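Local coordinates for protein berberine bridge enzyme-like 28 (Arabidopsis thaliana, PDB 5D79) that binds FAD covalently, belongs to the berberine bridge enzyme-like oxidoreductases, and is involved in the adaptation of the plant to salt stress, at residues A[110-118]-A[471-479]; A[62-71]-A[359-367]. All coordinates share one frame; numbering follows the deposited sequence.

Interaction 1: residues A[110-118]-A[471-479]; sequences GHCYEGLSY and VNFKDMDLG. With FAD (flavin-adenine dinucleotide), chain E.
The backbone O of Asn472 lies over one face of the Tyr113 ring, and a water there donates to that O and accepts from Tyr113 N and Lys474 N. Asn472 OD1 accepts a hydrogen bond from FAD O4', while ND2 is held by Tyr470. Phe473 covers the same Tyr113 face with its CA, 4.2 Å from the ring centroid in a CH-pi contact. The two rings lie side by side, planes 28° apart and slid until they barely overlap, Phe473 CD1 reaching Tyr113 CZ at 3.2 Å. The flavin C9 sits at the tyrosine ring edge, 3.6 Å from Tyr113 CE1, and a covalent bond from His111 ND1 to C8M anchors the isoalloxazine. Tyr113 OH is hydrogen-bonded to Gln428 NE2. With an alanine in place of Tyr113, Phe473 would probably lose the ring it lies against and Gln428 its hydroxyl partner. Lys474 passes Cys112 SG and Leu116 to bond FAD O3B through NZ (2.7 Å). Asp475 OD1 accepts from Asp477 N, an Asx turn, and also holds Lys366 by a salt bridge. Glu114, bent at chi2 (-83°), accepts a hydrogen bond at OE2 from Met476 N (2.9 Å), above the carboxylate plane, with Lys366 as its charge partner. Residues 110-118 lie in the loop between strands 103-107 and 125-129; Glu426 and Gln428 of strand 425-434 touch Phe473, and Tyr499 of helix 488-500 bonds Asp475 N.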
# COMPACT_ATOMS: atom_id res chain seq x y z
N GLY A 110 -0.88 8.39 -5.83
CA GLY A 110 -0.62 7.69 -7.07
C GLY A 110 0.36 6.53 -7.07
O GLY A 110 1.02 6.26 -8.07
N HIS A 111 0.43 5.81 -5.96
CA HIS A 111 1.29 4.64 -5.88
C HIS A 111 0.64 3.33 -6.34
O HIS A 111 1.21 2.27 -6.14
CB HIS A 111 1.81 4.49 -4.45
CG HIS A 111 3.11 5.20 -4.23
ND1 HIS A 111 4.33 4.59 -4.44
CD2 HIS A 111 3.39 6.47 -3.86
CE1 HIS A 111 5.30 5.45 -4.19
NE2 HIS A 111 4.75 6.60 -3.84
N CYS A 112 -0.55 3.40 -6.95
CA CYS A 112 -1.25 2.19 -7.39
C CYS A 112 -0.38 1.35 -8.31
O CYS A 112 0.08 1.82 -9.35
CB CYS A 112 -2.57 2.52 -8.11
SG CYS A 112 -3.69 1.10 -8.36
N TYR A 113 -0.17 0.10 -7.91
CA TYR A 113 0.74 -0.81 -8.58
C TYR A 113 0.43 -1.01 -10.08
O TYR A 113 1.33 -1.32 -10.86
CB TYR A 113 0.73 -2.15 -7.84
CG TYR A 113 1.83 -2.26 -6.82
CD1 TYR A 113 2.20 -1.16 -6.05
CD2 TYR A 113 2.51 -3.46 -6.62
CE1 TYR A 113 3.23 -1.25 -5.12
CE2 TYR A 113 3.54 -3.56 -5.69
CZ TYR A 113 3.89 -2.45 -4.94
OH TYR A 113 4.91 -2.56 -4.02
N GLU A 114 -0.82 -0.80 -10.46
CA GLU A 114 -1.23 -0.92 -11.86
C GLU A 114 -1.71 0.41 -12.43
O GLU A 114 -2.30 0.45 -13.52
CB GLU A 114 -2.33 -1.99 -12.01
CG GLU A 114 -1.91 -3.42 -11.64
CD GLU A 114 -1.18 -4.17 -12.76
OE1 GLU A 114 -0.74 -3.53 -13.75
OE2 GLU A 114 -1.04 -5.41 -12.65
N GLY A 115 -1.49 1.50 -11.70
CA GLY A 115 -1.88 2.82 -12.17
C GLY A 115 -3.37 3.08 -12.30
O GLY A 115 -3.77 3.96 -13.06
N LEU A 116 -4.20 2.36 -11.55
CA LEU A 116 -5.66 2.40 -11.74
C LEU A 116 -6.33 3.63 -11.14
O LEU A 116 -7.55 3.77 -11.24
CB LEU A 116 -6.32 1.16 -11.15
CG LEU A 116 -6.01 -0.16 -11.84
CD1 LEU A 116 -6.96 -1.23 -11.34
CD2 LEU A 116 -6.10 -0.01 -13.35
N SER A 117 -5.54 4.51 -10.53
CA SER A 117 -6.04 5.77 -9.99
C SER A 117 -6.00 6.90 -11.03
O SER A 117 -6.66 7.94 -10.88
CB SER A 117 -5.22 6.18 -8.76
OG SER A 117 -3.84 6.16 -9.04
N TYR A 118 -5.23 6.69 -12.09
CA TYR A 118 -5.14 7.67 -13.17
C TYR A 118 -5.24 6.98 -14.53
O TYR A 118 -5.04 7.61 -15.55
CB TYR A 118 -3.84 8.47 -13.07
CG TYR A 118 -2.60 7.61 -13.00
CD1 TYR A 118 -2.15 7.12 -11.79
CD2 TYR A 118 -1.89 7.29 -14.15
CE1 TYR A 118 -1.02 6.32 -11.72
CE2 TYR A 118 -0.76 6.49 -14.09
CZ TYR A 118 -0.33 6.01 -12.87
OH TYR A 118 0.79 5.21 -12.79
N VAL A 471 -4.26 -6.37 -1.38
CA VAL A 471 -4.97 -5.48 -2.32
C VAL A 471 -4.22 -4.17 -2.56
O VAL A 471 -4.42 -3.52 -3.58
CB VAL A 471 -6.43 -5.18 -1.86
CG1 VAL A 471 -6.49 -4.04 -0.82
CG2 VAL A 471 -7.31 -4.84 -3.06
N ASN A 472 -3.35 -3.80 -1.62
CA ASN A 472 -2.50 -2.63 -1.81
C ASN A 472 -1.37 -2.91 -2.81
O ASN A 472 -0.73 -1.99 -3.30
CB ASN A 472 -1.93 -2.14 -0.48
CG ASN A 472 -2.78 -1.05 0.16
OD1 ASN A 472 -3.58 -0.40 -0.52
ND2 ASN A 472 -2.61 -0.84 1.44
N PHE A 473 -1.13 -4.18 -3.11
CA PHE A 473 -0.27 -4.54 -4.23
C PHE A 473 -1.14 -5.02 -5.40
O PHE A 473 -1.16 -6.21 -5.71
CB PHE A 473 0.76 -5.63 -3.84
CG PHE A 473 1.73 -5.23 -2.74
CD1 PHE A 473 2.17 -3.91 -2.62
CD2 PHE A 473 2.20 -6.17 -1.83
CE1 PHE A 473 3.07 -3.54 -1.61
CE2 PHE A 473 3.09 -5.81 -0.81
CZ PHE A 473 3.52 -4.50 -0.70
N LYS A 474 -1.89 -4.11 -6.03
CA LYS A 474 -2.82 -4.49 -7.10
C LYS A 474 -2.13 -5.24 -8.25
O LYS A 474 -1.07 -4.82 -8.73
CB LYS A 474 -3.55 -3.26 -7.65
CG LYS A 474 -4.98 -3.08 -7.16
CD LYS A 474 -5.71 -2.05 -8.00
CE LYS A 474 -6.72 -1.24 -7.18
NZ LYS A 474 -7.20 -0.04 -7.94
N ASP A 475 -2.74 -6.35 -8.67
CA ASP A 475 -2.16 -7.20 -9.70
C ASP A 475 -3.24 -7.69 -10.68
O ASP A 475 -4.04 -8.59 -10.38
CB ASP A 475 -1.43 -8.38 -9.04
CG ASP A 475 -0.65 -9.23 -10.03
OD1 ASP A 475 -0.45 -8.82 -11.20
OD2 ASP A 475 -0.22 -10.33 -9.61
N MET A 476 -3.27 -7.08 -11.86
CA MET A 476 -4.22 -7.45 -12.91
C MET A 476 -4.04 -8.89 -13.37
O MET A 476 -4.95 -9.47 -13.96
CB MET A 476 -4.06 -6.52 -14.11
CG MET A 476 -4.24 -5.08 -13.75
SD MET A 476 -5.97 -4.81 -13.43
CE MET A 476 -6.43 -4.19 -15.05
N ASP A 477 -2.86 -9.44 -13.11
CA ASP A 477 -2.53 -10.81 -13.50
C ASP A 477 -3.31 -11.84 -12.70
O ASP A 477 -3.39 -13.00 -13.10
CB ASP A 477 -1.03 -11.07 -13.36
CG ASP A 477 -0.21 -10.35 -14.42
OD1 ASP A 477 -0.80 -9.82 -15.39
OD2 ASP A 477 1.04 -10.32 -14.29
N LEU A 478 -3.90 -11.43 -11.57
CA LEU A 478 -4.82 -12.29 -10.83
C LEU A 478 -6.22 -12.32 -11.47
O LEU A 478 -7.06 -13.17 -11.13
CB LEU A 478 -4.92 -11.85 -9.36
CG LEU A 478 -3.62 -11.45 -8.65
CD1 LEU A 478 -3.92 -10.99 -7.23
CD2 LEU A 478 -2.62 -12.58 -8.66
N GLY A 479 -6.47 -11.38 -12.38
CA GLY A 479 -7.72 -11.31 -13.11
C GLY A 479 -8.33 -9.91 -13.16
O GLY A 479 -8.05 -9.08 -12.30
PA FAD E . -3.27 5.93 -5.47
O1A FAD E . -2.85 5.44 -6.84
O2A FAD E . -3.52 7.42 -5.43
O5B FAD E . -4.55 5.08 -4.96
C5B FAD E . -4.59 3.67 -5.08
C4B FAD E . -6.02 3.12 -5.09
O4B FAD E . -6.76 3.70 -4.03
C3B FAD E . -6.74 3.46 -6.39
O3B FAD E . -7.60 2.41 -6.79
C2B FAD E . -7.52 4.71 -6.03
O2B FAD E . -8.68 4.87 -6.82
C1B FAD E . -7.80 4.52 -4.54
N9A FAD E . -7.89 5.78 -3.77
C8A FAD E . -6.91 6.71 -3.50
N7A FAD E . -7.45 7.70 -2.74
C5A FAD E . -8.76 7.42 -2.53
C6A FAD E . -9.78 8.07 -1.83
N6A FAD E . -9.51 9.08 -1.01
N1A FAD E . -11.04 7.51 -1.79
C2A FAD E . -11.29 6.32 -2.42
N3A FAD E . -10.28 5.68 -3.11
C4A FAD E . -9.04 6.21 -3.16
N1 FAD E . 1.92 -0.72 0.89
C2 FAD E . 2.12 -1.30 2.13
O2 FAD E . 1.16 -1.48 2.90
N3 FAD E . 3.40 -1.66 2.52
C4 FAD E . 4.49 -1.46 1.69
O4 FAD E . 5.62 -1.69 2.11
C4X FAD E . 4.29 -0.86 0.45
N5 FAD E . 5.37 -0.52 -0.36
C5X FAD E . 5.18 0.35 -1.42
C6 FAD E . 6.25 0.91 -2.10
C7 FAD E . 6.04 1.78 -3.18
C7M FAD E . 7.21 2.37 -3.91
C8 FAD E . 4.74 2.12 -3.56
C8M FAD E . 4.49 3.02 -4.73
C9 FAD E . 3.67 1.55 -2.88
C9A FAD E . 3.88 0.63 -1.85
N10 FAD E . 2.81 0.04 -1.20
C10 FAD E . 3.00 -0.46 0.07
C1' FAD E . 1.45 0.02 -1.83
C2' FAD E . 0.59 1.21 -1.47
O2' FAD E . 0.28 1.16 -0.09
C3' FAD E . -0.67 1.15 -2.33
O3' FAD E . -0.29 1.34 -3.68
C4' FAD E . -1.65 2.25 -1.99
O4' FAD E . -2.94 1.87 -2.38
C5' FAD E . -1.30 3.49 -2.77
O5' FAD E . -1.98 4.59 -2.20
P FAD E . -1.84 6.01 -2.93
O1P FAD E . -2.85 6.98 -2.38
O2P FAD E . -0.43 6.54 -2.80
O3P FAD E . -2.08 5.54 -4.46
O HOH W 1 -1.66 -1.15 -5.59

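Interaction 2: residues A[62-71]-A[359-367]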
# COMPACT_ATOMS: atom_id res chain seq x y z
N ASP A 62 1.09 13.90 -14.84
CA ASP A 62 2.36 13.21 -14.75
C ASP A 62 2.92 13.27 -13.33
O ASP A 62 3.66 12.38 -12.92
CB ASP A 62 3.38 13.82 -15.72
CG ASP A 62 3.93 12.80 -16.71
OD1 ASP A 62 4.69 11.89 -16.27
OD2 ASP A 62 3.64 12.92 -17.92
N SER A 63 2.56 14.32 -12.60
CA SER A 63 3.23 14.66 -11.34
C SER A 63 3.21 13.57 -10.26
O SER A 63 4.22 13.31 -9.62
CB SER A 63 2.65 15.96 -10.76
OG SER A 63 1.35 16.21 -11.26
N SER A 64 2.05 12.95 -10.05
CA SER A 64 1.98 11.90 -9.05
C SER A 64 1.83 10.51 -9.66
O SER A 64 1.14 9.68 -9.09
CB SER A 64 0.82 12.15 -8.07
OG SER A 64 -0.20 12.94 -8.64
N ILE A 65 2.47 10.26 -10.81
CA ILE A 65 2.57 8.89 -11.32
C ILE A 65 3.80 8.24 -10.71
O ILE A 65 4.93 8.55 -11.07
CB ILE A 65 2.63 8.82 -12.86
CG1 ILE A 65 1.28 9.19 -13.47
CG2 ILE A 65 3.01 7.41 -13.30
CD1 ILE A 65 1.21 9.13 -15.00
N GLN A 66 3.57 7.34 -9.75
CA GLN A 66 4.65 6.73 -8.99
C GLN A 66 4.95 5.31 -9.47
O GLN A 66 5.62 4.53 -8.79
CB GLN A 66 4.30 6.75 -7.50
CG GLN A 66 4.16 8.15 -6.92
CD GLN A 66 5.50 8.91 -6.80
OE1 GLN A 66 6.52 8.52 -7.37
NE2 GLN A 66 5.47 10.02 -6.06
N ASN A 67 4.44 5.00 -10.66
CA ASN A 67 4.93 3.90 -11.47
C ASN A 67 5.03 4.40 -12.93
O ASN A 67 4.06 4.31 -13.70
CB ASN A 67 4.02 2.67 -11.35
CG ASN A 67 4.74 1.38 -11.74
OD1 ASN A 67 5.78 1.41 -12.41
ND2 ASN A 67 4.18 0.24 -11.33
N PRO A 68 6.20 4.95 -13.29
CA PRO A 68 6.47 5.68 -14.54
C PRO A 68 6.10 4.93 -15.83
O PRO A 68 5.77 5.58 -16.84
CB PRO A 68 7.98 5.91 -14.48
CG PRO A 68 8.26 6.01 -13.02
CD PRO A 68 7.35 5.00 -12.37
N ARG A 69 6.13 3.60 -15.79
CA ARG A 69 5.79 2.79 -16.95
C ARG A 69 4.36 3.06 -17.41
O ARG A 69 4.00 2.77 -18.55
CB ARG A 69 5.98 1.30 -16.64
CG ARG A 69 5.08 0.78 -15.54
CD ARG A 69 5.39 -0.68 -15.18
NE ARG A 69 4.79 -1.66 -16.10
CZ ARG A 69 4.15 -2.76 -15.70
NH1 ARG A 69 3.65 -3.59 -16.61
NH2 ARG A 69 4.01 -3.03 -14.41
N PHE A 70 3.56 3.63 -16.52
CA PHE A 70 2.19 3.97 -16.84
C PHE A 70 2.04 5.46 -17.13
O PHE A 70 0.94 6.01 -17.08
CB PHE A 70 1.26 3.56 -15.70
CG PHE A 70 1.17 2.09 -15.51
CD1 PHE A 70 0.65 1.28 -16.51
CD2 PHE A 70 1.62 1.50 -14.34
CE1 PHE A 70 0.56 -0.09 -16.34
CE2 PHE A 70 1.53 0.13 -14.15
CZ PHE A 70 1.01 -0.67 -15.15
N SER A 71 3.16 6.10 -17.44
CA SER A 71 3.13 7.49 -17.86
C SER A 71 3.46 7.60 -19.33
O SER A 71 3.75 8.69 -19.82
CB SER A 71 4.10 8.32 -17.04
OG SER A 71 5.42 7.89 -17.30
N GLU A 359 8.33 13.91 -4.34
CA GLU A 359 8.92 13.93 -5.66
C GLU A 359 8.59 12.65 -6.43
O GLU A 359 8.30 11.60 -5.83
CB GLU A 359 10.44 14.15 -5.57
CG GLU A 359 10.82 15.59 -5.18
CD GLU A 359 10.14 16.66 -6.04
OE1 GLU A 359 10.37 16.68 -7.28
OE2 GLU A 359 9.39 17.49 -5.49
N ARG A 360 8.59 12.76 -7.75
CA ARG A 360 8.26 11.65 -8.64
C ARG A 360 9.35 10.59 -8.58
O ARG A 360 10.53 10.93 -8.55
CB ARG A 360 8.06 12.16 -10.07
CG ARG A 360 7.20 11.27 -10.96
CD ARG A 360 6.97 11.91 -12.32
NE ARG A 360 6.25 11.05 -13.26
CZ ARG A 360 6.81 10.06 -13.95
NH1 ARG A 360 8.10 9.77 -13.80
NH2 ARG A 360 6.08 9.35 -14.80
N THR A 361 8.97 9.32 -8.53
CA THR A 361 9.96 8.26 -8.61
C THR A 361 10.52 8.14 -10.02
O THR A 361 9.93 8.65 -10.99
CB THR A 361 9.37 6.91 -8.21
OG1 THR A 361 10.40 5.92 -8.24
CG2 THR A 361 8.26 6.51 -9.17
N SER A 362 11.66 7.48 -10.15
CA SER A 362 12.28 7.30 -11.46
C SER A 362 12.35 5.83 -11.81
O SER A 362 12.81 5.47 -12.90
CB SER A 362 13.67 7.94 -11.49
OG SER A 362 14.66 7.06 -10.97
N LEU A 363 11.89 4.98 -10.89
CA LEU A 363 11.94 3.53 -11.07
C LEU A 363 10.56 2.93 -11.30
O LEU A 363 9.69 3.02 -10.43
CB LEU A 363 12.59 2.85 -9.85
CG LEU A 363 14.01 3.31 -9.51
CD1 LEU A 363 14.63 2.40 -8.47
CD2 LEU A 363 14.87 3.37 -10.77
N SER A 364 10.38 2.34 -12.48
CA SER A 364 9.19 1.55 -12.79
C SER A 364 9.31 0.21 -12.09
O SER A 364 10.40 -0.22 -11.75
CB SER A 364 9.03 1.35 -14.30
OG SER A 364 8.82 2.58 -14.96
N PHE A 365 8.18 -0.46 -11.89
CA PHE A 365 8.22 -1.75 -11.22
C PHE A 365 7.05 -2.65 -11.61
O PHE A 365 6.03 -2.19 -12.14
CB PHE A 365 8.27 -1.54 -9.70
CG PHE A 365 7.06 -0.83 -9.14
CD1 PHE A 365 5.90 -1.53 -8.85
CD2 PHE A 365 7.08 0.54 -8.93
CE1 PHE A 365 4.78 -0.88 -8.35
CE2 PHE A 365 5.96 1.20 -8.43
CZ PHE A 365 4.81 0.49 -8.14
N LYS A 366 7.22 -3.95 -11.36
CA LYS A 366 6.14 -4.90 -11.35
C LYS A 366 6.22 -5.66 -10.04
O LYS A 366 7.28 -6.17 -9.69
CB LYS A 366 6.24 -5.86 -12.53
CG LYS A 366 5.24 -6.99 -12.46
CD LYS A 366 3.82 -6.46 -12.38
CE LYS A 366 2.85 -7.60 -12.18
NZ LYS A 366 1.41 -7.18 -12.20
N GLY A 367 5.12 -5.69 -9.29
CA GLY A 367 5.09 -6.40 -8.02
C GLY A 367 3.96 -7.41 -7.92
O GLY A 367 2.87 -7.21 -8.47
O HOH W 2 8.20 8.61 -4.69
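Asn67 grips Phe365 on strand 363-372, an edge strand of a seven-stranded antiparallel sheet, by bonding both polar atoms of its backbone: OD1 accepts from Phe365 N at 3.1 Å and ND2 donates to Phe365 O at 3.2 Å. The amide is also stacked on the ring of that residue, planes 17° apart, with ND2 over the ring centre. Phe365 places its ring there by setting CG between its own backbone N and carbonyl carbon (chi1 62°). Arg69 NH2 adds a second bond to Phe365 O, arriving from the opposite face of the carbonyl. Just before the strand, Gln66 makes a similar two-point clamp: OE1 takes Thr361 N at 2.8 Å, and NE2 donates almost straight (173°) to Glu359 O. Pro68 packs alongside, its CD 3.7 Å from Thr361 CG2. Arg360, extended from CG to NE, forms a salt bridge to Asp62 OD1 through NH2 (3.2 Å). Its NE donates a hydrogen bond to Asp62 O (2.9 Å), an oxygen shared with Ile65 N, the two donors coming from opposite faces of its plane.

Further out, Arg360 NH1 has Glu435 as a second acidic partner, and Ser364 OG is hydrogen-bonded to Asp438. The Phe365 ring meets Tyr113 edge-to-face, and the Gln66 side chain touches His111, the flavin-bearing residue. An ST turn shapes the approach to the strand, Leu363 N donating to Thr361 OG1 at 3.2 Å.

From the N terminus the chain passes 62-71, at the end of helix 58-63, and then 110-118, in the loop after strand 103-107. It returns to the first with 359-367, closing interaction 2 over 287 intervening residues, and to the second with 471-479, closing interaction 1 over 352. The two loops therefore cross rather than nest. Interaction 1 sets the FAD-binding loop against the berberine-like C-terminal region; interaction 2 sets the end of helix 58-63 and the loop after it against the edge of the seven-stranded sheet. They meet at Lys366, whose NZ forms salt bridges with Asp475 OD1 (2.7 Å) and Glu114 OE2 (3.1 Å), probably easing the mutual repulsion of the two carboxylates.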